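Side-chain contacts in serpin B3 (Homo sapiens, PDB 4ZK3), which belongs to the serpin family of protease inhibitors, probably inhibits cysteine proteases of the cathepsin L type, and forms large aggregates as Pso p27 in psoriasis: residues A229-I234 with Q273-T278; Q255-K260 with M267-L272; L89-K94 with N376-I381. All blocks are in the same frame, centred on the assembly; numbering follows the deposited sequence.

Contact 1. Residues A229-I234 with Q273-T278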
loop_
_atom_site.group_PDB
_atom_site.type_symbol
_atom_site.label_atom_id
_atom_site.label_comp_id
_atom_site.label_asym_id
_atom_site.label_seq_id
_atom_site.Cartn_x
_atom_site.Cartn_y
_atom_site.Cartn_z
ATOM N N ALA A 229 13.421 1.657 20.603
ATOM C CA ALA A 229 12.029 1.476 20.184
ATOM C C ALA A 229 11.541 0.142 20.656
ATOM O O ALA A 229 12.328 -0.707 21.107
ATOM C CB ALA A 229 11.925 1.545 18.667
ATOM N N LYS A 230 10.236 -0.041 20.560
ATOM C CA LYS A 230 9.623 -1.325 20.771
ATOM C C LYS A 230 8.802 -1.756 19.555
ATOM O O LYS A 230 8.387 -0.908 18.714
ATOM C CB LYS A 230 8.744 -1.286 21.987
ATOM C CG LYS A 230 9.500 -1.041 23.288
ATOM C CD LYS A 230 8.490 -0.776 24.391
ATOM C CE LYS A 230 9.151 -0.489 25.729
ATOM N NZ LYS A 230 8.111 -0.147 26.751
ATOM N N VAL A 231 8.612 -3.059 19.461
ATOM C CA VAL A 231 7.830 -3.710 18.372
ATOM C C VAL A 231 6.760 -4.619 18.910
ATOM O O VAL A 231 7.027 -5.430 19.776
ATOM C CB VAL A 231 8.730 -4.547 17.427
ATOM C CG1 VAL A 231 7.929 -5.065 16.255
ATOM C CG2 VAL A 231 9.786 -3.677 16.861
ATOM N N LEU A 232 5.546 -4.514 18.369
ATOM C CA LEU A 232 4.464 -5.377 18.741
ATOM C C LEU A 232 3.733 -5.968 17.539
ATOM O O LEU A 232 3.465 -5.259 16.565
ATOM C CB LEU A 232 3.458 -4.611 19.615
ATOM C CG LEU A 232 2.438 -5.413 20.391
ATOM C CD1 LEU A 232 3.108 -6.109 21.561
ATOM C CD2 LEU A 232 1.394 -4.502 20.962
ATOM N N GLU A 233 3.367 -7.256 17.629
ATOM C CA GLU A 233 2.488 -7.892 16.646
ATOM C C GLU A 233 1.103 -8.041 17.256
ATOM O O GLU A 233 0.940 -8.612 18.314
ATOM C CB GLU A 233 3.016 -9.269 16.172
ATOM C CG GLU A 233 2.088 -9.994 15.222
ATOM C CD GLU A 233 2.177 -11.486 15.256
ATOM O OE1 GLU A 233 2.460 -12.068 16.325
ATOM O OE2 GLU A 233 1.875 -12.081 14.203
ATOM N N ILE A 234 0.107 -7.540 16.540
ATOM C CA ILE A 234 -1.278 -7.613 16.961
ATOM C C ILE A 234 -1.977 -8.462 15.906
ATOM O O ILE A 234 -2.273 -7.961 14.838
ATOM C CB ILE A 234 -1.954 -6.224 17.057
ATOM C CG1 ILE A 234 -1.084 -5.230 17.813
ATOM C CG2 ILE A 234 -3.307 -6.349 17.732
ATOM C CD1 ILE A 234 -1.561 -3.791 17.876
ATOM N N GLN A 273 10.510 -15.324 14.918
ATOM C CA GLN A 273 11.813 -15.764 15.346
ATOM C C GLN A 273 12.456 -14.842 16.402
ATOM O O GLN A 273 13.068 -15.312 17.347
ATOM C CB GLN A 273 12.665 -15.851 14.076
ATOM C CG GLN A 273 14.148 -16.105 14.224
ATOM C CD GLN A 273 14.426 -17.387 14.949
ATOM O OE1 GLN A 273 15.113 -17.375 15.966
ATOM N NE2 GLN A 273 13.912 -18.501 14.430
ATOM N N ASN A 274 12.322 -13.526 16.259
ATOM C CA ASN A 274 13.023 -12.575 17.145
ATOM C C ASN A 274 12.141 -11.736 18.043
ATOM O O ASN A 274 12.543 -10.683 18.515
ATOM C CB ASN A 274 13.855 -11.623 16.300
ATOM C CG ASN A 274 14.842 -12.360 15.448
ATOM O OD1 ASN A 274 15.212 -13.487 15.786
ATOM N ND2 ASN A 274 15.296 -11.732 14.352
ATOM N N MET A 275 10.956 -12.224 18.279
ATOM C CA MET A 275 10.070 -11.667 19.264
ATOM C C MET A 275 9.642 -12.780 20.237
ATOM O O MET A 275 9.875 -13.962 19.997
ATOM C CB MET A 275 8.868 -11.089 18.538
ATOM C CG MET A 275 9.213 -10.180 17.374
ATOM S SD MET A 275 7.758 -9.440 16.576
ATOM C CE MET A 275 6.702 -10.829 16.293
ATOM N N ARG A 276 8.999 -12.390 21.335
ATOM C CA ARG A 276 8.658 -13.325 22.385
ATOM C C ARG A 276 7.265 -13.017 22.882
ATOM O O ARG A 276 6.907 -11.852 23.030
ATOM C CB ARG A 276 9.658 -13.181 23.572
ATOM C CG ARG A 276 11.135 -13.184 23.180
ATOM C CD ARG A 276 11.484 -14.605 22.792
ATOM N NE ARG A 276 12.841 -14.828 22.317
ATOM C CZ ARG A 276 13.208 -15.044 21.060
ATOM N NH1 ARG A 276 12.337 -14.983 20.057
ATOM N NH2 ARG A 276 14.492 -15.281 20.794
ATOM N N GLU A 277 6.510 -14.053 23.216
ATOM C CA GLU A 277 5.219 -13.873 23.873
ATOM C C GLU A 277 5.496 -13.214 25.205
ATOM O O GLU A 277 6.452 -13.573 25.846
ATOM C CB GLU A 277 4.504 -15.208 24.044
ATOM C CG GLU A 277 3.830 -15.677 22.765
ATOM C CD GLU A 277 2.658 -14.776 22.353
ATOM O OE1 GLU A 277 2.203 -14.916 21.198
ATOM O OE2 GLU A 277 2.198 -13.923 23.165
ATOM N N THR A 278 4.725 -12.180 25.540
ATOM C CA THR A 278 4.999 -11.228 26.628
ATOM C C THR A 278 3.662 -10.540 26.944
ATOM O O THR A 278 2.881 -10.219 25.997
ATOM C CB THR A 278 5.973 -10.102 26.159
ATOM O OG1 THR A 278 7.108 -10.646 25.473
ATOM C CG2 THR A 278 6.426 -9.210 27.325
#

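Contact 2. Residues Q255-K260 with M267-L272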
loop_
_atom_site.group_PDB
_atom_site.type_symbol
_atom_site.label_atom_id
_atom_site.label_comp_id
_atom_site.label_asym_id
_atom_site.label_seq_id
_atom_site.Cartn_x
_atom_site.Cartn_y
_atom_site.Cartn_z
ATOM N N GLN A 255 12.103 10.253 14.317
ATOM C CA GLN A 255 13.007 10.627 13.220
ATOM C C GLN A 255 14.202 9.693 13.115
ATOM O O GLN A 255 14.585 9.325 12.008
ATOM C CB GLN A 255 13.462 12.096 13.317
ATOM C CG GLN A 255 13.364 12.860 11.998
ATOM C CD GLN A 255 14.498 13.862 11.809
ATOM O OE1 GLN A 255 14.267 15.059 11.745
ATOM N NE2 GLN A 255 15.729 13.366 11.713
ATOM N N LYS A 256 14.750 9.247 14.234
ATOM C CA LYS A 256 15.866 8.302 14.164
ATOM C C LYS A 256 15.405 6.946 13.637
ATOM O O LYS A 256 16.058 6.362 12.754
ATOM C CB LYS A 256 16.532 8.066 15.527
ATOM C CG LYS A 256 17.847 7.262 15.433
ATOM C CD LYS A 256 18.204 6.553 16.734
ATOM C CE LYS A 256 19.519 5.789 16.629
ATOM N NZ LYS A 256 20.096 5.384 17.951
ATOM N N LEU A 257 14.301 6.438 14.199
ATOM C CA LEU A 257 13.761 5.149 13.786
ATOM C C LEU A 257 13.538 5.154 12.290
ATOM O O LEU A 257 13.882 4.186 11.612
ATOM C CB LEU A 257 12.468 4.863 14.525
ATOM C CG LEU A 257 11.776 3.515 14.333
ATOM C CD1 LEU A 257 12.692 2.381 14.759
ATOM C CD2 LEU A 257 10.469 3.491 15.133
ATOM N N GLU A 258 13.022 6.258 11.758
ATOM C CA GLU A 258 12.802 6.339 10.314
ATOM C C GLU A 258 14.109 6.249 9.507
ATOM O O GLU A 258 14.105 5.721 8.407
ATOM C CB GLU A 258 12.007 7.580 9.928
ATOM C CG GLU A 258 10.565 7.578 10.441
ATOM C CD GLU A 258 9.882 8.923 10.246
ATOM O OE1 GLU A 258 10.456 9.954 10.679
ATOM O OE2 GLU A 258 8.785 8.968 9.681
ATOM N N GLU A 259 15.203 6.774 10.049
ATOM C CA GLU A 259 16.496 6.745 9.364
ATOM C C GLU A 259 17.077 5.347 9.356
ATOM O O GLU A 259 17.648 4.897 8.375
ATOM C CB GLU A 259 17.468 7.731 10.031
ATOM C CG GLU A 259 17.131 9.204 9.764
ATOM C CD GLU A 259 17.797 10.175 10.757
ATOM O OE1 GLU A 259 18.532 9.730 11.685
ATOM O OE2 GLU A 259 17.569 11.400 10.618
ATOM N N LYS A 260 16.912 4.639 10.446
ATOM C CA LYS A 260 17.519 3.338 10.606
ATOM C C LYS A 260 16.706 2.142 10.067
ATOM O O LYS A 260 17.244 1.050 9.875
ATOM C CB LYS A 260 17.779 3.121 12.094
ATOM C CG LYS A 260 18.310 4.356 12.811
ATOM C CD LYS A 260 19.664 4.114 13.450
ATOM C CE LYS A 260 20.761 4.061 12.394
ATOM N NZ LYS A 260 22.081 3.818 13.021
ATOM N N MET A 267 12.924 -6.783 8.518
ATOM C CA MET A 267 12.778 -8.224 8.435
ATOM C C MET A 267 13.358 -8.901 9.643
ATOM O O MET A 267 12.793 -9.855 10.143
ATOM C CB MET A 267 13.367 -8.767 7.133
ATOM C CG MET A 267 12.565 -8.271 5.927
ATOM S SD MET A 267 13.124 -8.876 4.329
ATOM C CE MET A 267 12.621 -7.559 3.204
ATOM N N GLU A 268 14.439 -8.358 10.166
ATOM C CA GLU A 268 15.053 -8.951 11.338
ATOM C C GLU A 268 14.174 -8.744 12.571
ATOM O O GLU A 268 13.750 -9.694 13.234
ATOM C CB GLU A 268 16.418 -8.315 11.544
ATOM C CG GLU A 268 17.378 -9.181 12.330
ATOM C CD GLU A 268 18.544 -8.390 12.860
ATOM O OE1 GLU A 268 19.104 -7.585 12.075
ATOM O OE2 GLU A 268 18.873 -8.558 14.063
ATOM N N TRP A 269 13.878 -7.475 12.836
ATOM C CA TRP A 269 13.234 -7.033 14.057
ATOM C C TRP A 269 11.796 -7.522 14.236
ATOM O O TRP A 269 11.310 -7.635 15.380
ATOM C CB TRP A 269 13.220 -5.500 14.110
ATOM C CG TRP A 269 14.604 -4.881 14.167
ATOM C CD1 TRP A 269 15.762 -5.507 14.545
ATOM C CD2 TRP A 269 14.958 -3.532 13.885
ATOM N NE1 TRP A 269 16.812 -4.632 14.484
ATOM C CE2 TRP A 269 16.348 -3.407 14.101
ATOM C CE3 TRP A 269 14.240 -2.407 13.474
ATOM C CZ2 TRP A 269 17.029 -2.202 13.930
ATOM C CZ3 TRP A 269 14.923 -1.210 13.279
ATOM C CH2 TRP A 269 16.297 -1.113 13.520
ATOM N N THR A 270 11.103 -7.752 13.114
ATOM C CA THR A 270 9.664 -7.988 13.161
ATOM C C THR A 270 9.348 -9.418 12.813
ATOM O O THR A 270 8.192 -9.743 12.575
ATOM C CB THR A 270 8.863 -7.067 12.227
ATOM O OG1 THR A 270 9.095 -7.464 10.867
ATOM C CG2 THR A 270 9.229 -5.595 12.448
ATOM N N SER A 271 10.335 -10.305 12.808
ATOM C CA SER A 271 9.987 -11.691 12.604
ATOM C C SER A 271 9.633 -12.316 13.964
ATOM O O SER A 271 10.215 -11.961 14.999
ATOM C CB SER A 271 11.135 -12.477 11.972
ATOM O OG SER A 271 12.199 -12.454 12.891
ATOM N N LEU A 272 8.707 -13.268 13.933
ATOM C CA LEU A 272 8.393 -14.161 15.063
ATOM C C LEU A 272 9.645 -14.739 15.727
ATOM O O LEU A 272 9.821 -14.652 16.934
ATOM C CB LEU A 272 7.494 -15.314 14.562
ATOM C CG LEU A 272 5.987 -15.147 14.783
ATOM C CD1 LEU A 272 5.567 -13.689 14.817
ATOM C CD2 LEU A 272 5.163 -15.952 13.770
#

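Contact 3. Residues L89-K94 with N376-I381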
loop_
_atom_site.group_PDB
_atom_site.type_symbol
_atom_site.label_atom_id
_atom_site.label_comp_id
_atom_site.label_asym_id
_atom_site.label_seq_id
_atom_site.Cartn_x
_atom_site.Cartn_y
_atom_site.Cartn_z
ATOM N N LEU A 89 -0.871 -12.767 -5.965
ATOM C CA LEU A 89 -2.243 -12.264 -6.142
ATOM C C LEU A 89 -3.303 -13.271 -5.663
ATOM O O LEU A 89 -4.264 -12.891 -4.984
ATOM C CB LEU A 89 -2.496 -11.811 -7.609
ATOM C CG LEU A 89 -1.711 -10.563 -8.067
ATOM C CD1 LEU A 89 -1.988 -10.292 -9.522
ATOM C CD2 LEU A 89 -2.092 -9.318 -7.264
ATOM N N THR A 90 -3.094 -14.557 -5.989
ATOM C CA THR A 90 -3.986 -15.662 -5.600
ATOM C C THR A 90 -4.178 -15.699 -4.081
ATOM O O THR A 90 -5.292 -15.852 -3.595
ATOM C CB THR A 90 -3.408 -17.043 -6.004
ATOM O OG1 THR A 90 -2.813 -16.968 -7.288
ATOM C CG2 THR A 90 -4.501 -18.112 -6.054
ATOM N N GLU A 91 -3.076 -15.558 -3.350
ATOM C CA GLU A 91 -3.077 -15.617 -1.876
ATOM C C GLU A 91 -3.802 -14.453 -1.238
ATOM O O GLU A 91 -4.398 -14.546 -0.190
ATOM C CB GLU A 91 -1.648 -15.595 -1.383
ATOM C CG GLU A 91 -0.789 -16.732 -1.912
ATOM C CD GLU A 91 -0.847 -17.941 -1.024
ATOM O OE1 GLU A 91 0.217 -18.580 -0.865
ATOM O OE2 GLU A 91 -1.945 -18.221 -0.469
ATOM N N PHE A 92 -3.787 -13.344 -1.934
ATOM C CA PHE A 92 -4.389 -12.144 -1.446
ATOM C C PHE A 92 -5.875 -12.075 -1.763
ATOM O O PHE A 92 -6.447 -10.957 -1.767
ATOM C CB PHE A 92 -3.680 -10.931 -2.089
ATOM C CG PHE A 92 -2.223 -10.799 -1.758
ATOM C CD1 PHE A 92 -1.632 -11.521 -0.748
ATOM C CD2 PHE A 92 -1.458 -9.907 -2.471
ATOM C CE1 PHE A 92 -0.284 -11.362 -0.453
ATOM C CE2 PHE A 92 -0.101 -9.744 -2.209
ATOM C CZ PHE A 92 0.489 -10.457 -1.177
ATOM N N ASN A 93 -6.510 -13.183 -2.160
ATOM C CA ASN A 93 -7.983 -13.129 -2.385
ATOM C C ASN A 93 -8.492 -14.263 -1.539
ATOM O O ASN A 93 -8.412 -15.422 -1.962
ATOM C CB ASN A 93 -8.435 -13.340 -3.843
ATOM C CG ASN A 93 -8.267 -12.116 -4.701
ATOM O OD1 ASN A 93 -7.346 -12.046 -5.522
ATOM N ND2 ASN A 93 -9.131 -11.159 -4.531
ATOM N N LYS A 94 -8.882 -13.940 -0.309
ATOM C CA LYS A 94 -9.372 -14.930 0.637
ATOM C C LYS A 94 -10.248 -14.242 1.672
ATOM O O LYS A 94 -9.942 -13.125 2.145
ATOM C CB LYS A 94 -8.200 -15.644 1.299
ATOM C CG LYS A 94 -8.660 -16.760 2.231
ATOM C CD LYS A 94 -7.495 -17.512 2.858
ATOM C CE LYS A 94 -8.002 -18.773 3.535
ATOM N NZ LYS A 94 -7.114 -19.070 4.702
ATOM N N ASN A 376 0.783 -13.049 6.761
ATOM C CA ASN A 376 1.887 -13.757 7.467
ATOM C C ASN A 376 2.578 -14.924 6.681
ATOM O O ASN A 376 3.785 -15.039 6.684
ATOM C CB ASN A 376 1.396 -14.242 8.838
ATOM C CG ASN A 376 1.086 -13.095 9.797
ATOM O OD1 ASN A 376 1.766 -12.080 9.842
ATOM N ND2 ASN A 376 0.112 -13.293 10.591
ATOM N N LYS A 377 1.803 -15.718 5.963
ATOM C CA LYS A 377 2.350 -16.875 5.214
ATOM C C LYS A 377 3.270 -16.452 4.089
ATOM O O LYS A 377 4.297 -17.070 3.867
ATOM C CB LYS A 377 1.203 -17.720 4.658
ATOM C CG LYS A 377 0.769 -18.770 5.682
ATOM C CD LYS A 377 -0.733 -18.891 5.969
ATOM C CE LYS A 377 -0.999 -18.775 7.476
ATOM N NZ LYS A 377 -2.264 -19.455 7.825
ATOM N N THR A 378 2.895 -15.393 3.369
ATOM C CA THR A 378 3.714 -14.877 2.285
ATOM C C THR A 378 4.676 -13.864 2.726
ATOM O O THR A 378 5.476 -13.398 1.928
ATOM C CB THR A 378 2.857 -14.232 1.214
ATOM O OG1 THR A 378 2.185 -13.076 1.744
ATOM C CG2 THR A 378 1.831 -15.235 0.721
ATOM N N ASN A 379 4.566 -13.444 3.981
ATOM C CA ASN A 379 5.394 -12.344 4.478
ATOM C C ASN A 379 5.349 -10.971 3.693
ATOM O O ASN A 379 6.373 -10.258 3.489
ATOM C CB ASN A 379 6.812 -12.860 4.606
ATOM C CG ASN A 379 7.561 -12.167 5.717
ATOM O OD1 ASN A 379 7.076 -12.016 6.839
ATOM N ND2 ASN A 379 8.766 -11.748 5.409
ATOM N N SER A 380 4.175 -10.631 3.222
ATOM C CA SER A 380 3.991 -9.483 2.356
ATOM C C SER A 380 3.391 -8.319 3.125
ATOM O O SER A 380 2.398 -8.495 3.847
ATOM C CB SER A 380 3.061 -9.850 1.219
ATOM O OG SER A 380 3.677 -10.880 0.497
ATOM N N ILE A 381 3.955 -7.136 2.947
ATOM C CA ILE A 381 3.409 -5.944 3.602
ATOM C C ILE A 381 2.439 -5.320 2.634
ATOM O O ILE A 381 2.829 -4.822 1.559
ATOM C CB ILE A 381 4.522 -5.023 4.074
ATOM C CG1 ILE A 381 5.442 -5.816 5.060
ATOM C CG2 ILE A 381 3.904 -3.811 4.786
ATOM C CD1 ILE A 381 6.600 -4.964 5.583
#

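Contact 1. Residues A229-I234 with Q273-T278
The side chain of M275 reaches the strand 229-235 by running straight as far as its sulfur and then turning. CG stands anti to the carbonyl carbon, and a bend at the last torsion (chi3 -50°) swings the terminal methyl round to E233. There CE lies 4.0 Å from E233 CB, while SD rests more loosely against V231, 4.4 Å from its CG1. On strand 229-235, V231 and E233 both direct their CB atoms at M275, as alternate residues of one strand do, and the thioether bridges them. The backbone aims E233 CB at the methyl, and the trans chi1 (176°) with an extended chain carries the carboxylate on to S242 and H220. That carboxylate is shared out: OE2 is hydrogen-bonded to S242 OG, OE1 to H220 ND1, with R374 as a long, weak ionic partner.

V231 also packs on L224, I244 and L246, and M275 touches H220, which places the contact where serpin sheet B is covered by the chain leaving helix 263-269. The loop is fastened on its own side by R276, whose NH1 donates to two carbonyls, Q273 O at 2.8 Å with a nearly straight N-H (174°) and M275 O at 2.7 Å. Both acceptors lie close to the guanidinium plane, and NH1 stands above each carbonyl plane. The two bonds fold the backbone before strand 276-294 round one nitrogen, fixing the base from which M275 projects. OE1 of E233 and OE1 of E277 are 5.7 Å apart, and the hydrogen bonds from H220 to the former carboxylate and S218 to the latter probably ease that proximity. Across the segments the join is thus purely apolar, with the polar ends satisfied elsewhere.

Contact 2. Residues Q255-K260 with M267-L272
W269 points its indole from the end of helix 263-269 at the flank of helix 254-260, the two consecutive short helices that correspond to helices G and H of the serpin fold. The far, six-membered end of the indole does the touching. CZ3 comes within 4.5 Å of L257 CD1, and CH2 lies 4.3 Å from the backbone oxygen of K260. Both partners meet the ring obliquely. A trans chi1 (-175°) swings the L257 branch round the helix, bringing a methyl toward the indole although CB itself is not aimed there. K260 behaves the other way: its CB faces the tryptophan, but the chain then bends off and takes the ammonium group elsewhere, leaving the carbonyl as its nearest atom to the ring.

V227 touches L257, K260 and W269 alike and ties the pair to the loop before strand 229-235, with L224 also touching W269 and A229 against L257. Beyond W269 the chain leaves the helix at T270, whose OG1 is bonded back to L266 O. At the next residue, S271 OG bonds to E268 O at 3.2 Å, tilted 29° from the carbonyl plane.

Contact 3. Residues L89-K94 with N376-I381
F92 meets S380 and T378 through the outer end of its ring. CZ is 3.6 Å from S380 CB, which approaches obliquely, whereas S380 OG lies in the ring plane at the edge. T378 OG1 is also at the edge, 3.7 Å from CE1. The two hydroxyls share a hydrogen bond, T378 OG1 to S380 OG at 2.9 Å, in which either could be the donor, though T378 OG1 is placed less surely. Next to this, E91 and T378 run past each other in opposite directions: the methyl CG2 of T378 sits 4.0 Å from E91 CG, packed on the bent aliphatic stem of the glutamate. T378 can serve both neighbours because its two branches diverge, CG2 anti to the carbonyl carbon and OG1 (chi1 64°) turned to the phenyl ring.

Outward from this first shell, F92 is backed by I103 of strand 99-110 and by Q375, where helix 81-91 has just ended. T378 lies in the turn between strands 369-375 and 380-387, and S380 opens the second; N379 and S380 both face Q375 in a G1 beta bulge, N379 having positive phi. D240 forms salt bridges through OD1 with K377 NZ and OD2 with K94 NZ. It draws both ammonium groups to one carboxylate and so probably links the chain just past the helix to the hairpin.

Contacts 1 and 2 are neighbours, their centres about 12 Å apart, since helix 263-269 runs on directly into the loop that carries M275. N274 ND2 lies 2.8 Å from E268 O, probably a hydrogen bond between them. Nearby, M275 CG packs 3.9 Å from W269 O. Contact 3 lies farther off, its centre about 21 Å from that of contact 1 and 22 Å from that of contact 2. R374 connects all three, bonding T270 O and N376 OD1 and pairing weakly with E233. None of them involves strand 340-351, which lies between strands 174-185 and 325-336, consistent with an inserted reactive-centre loop.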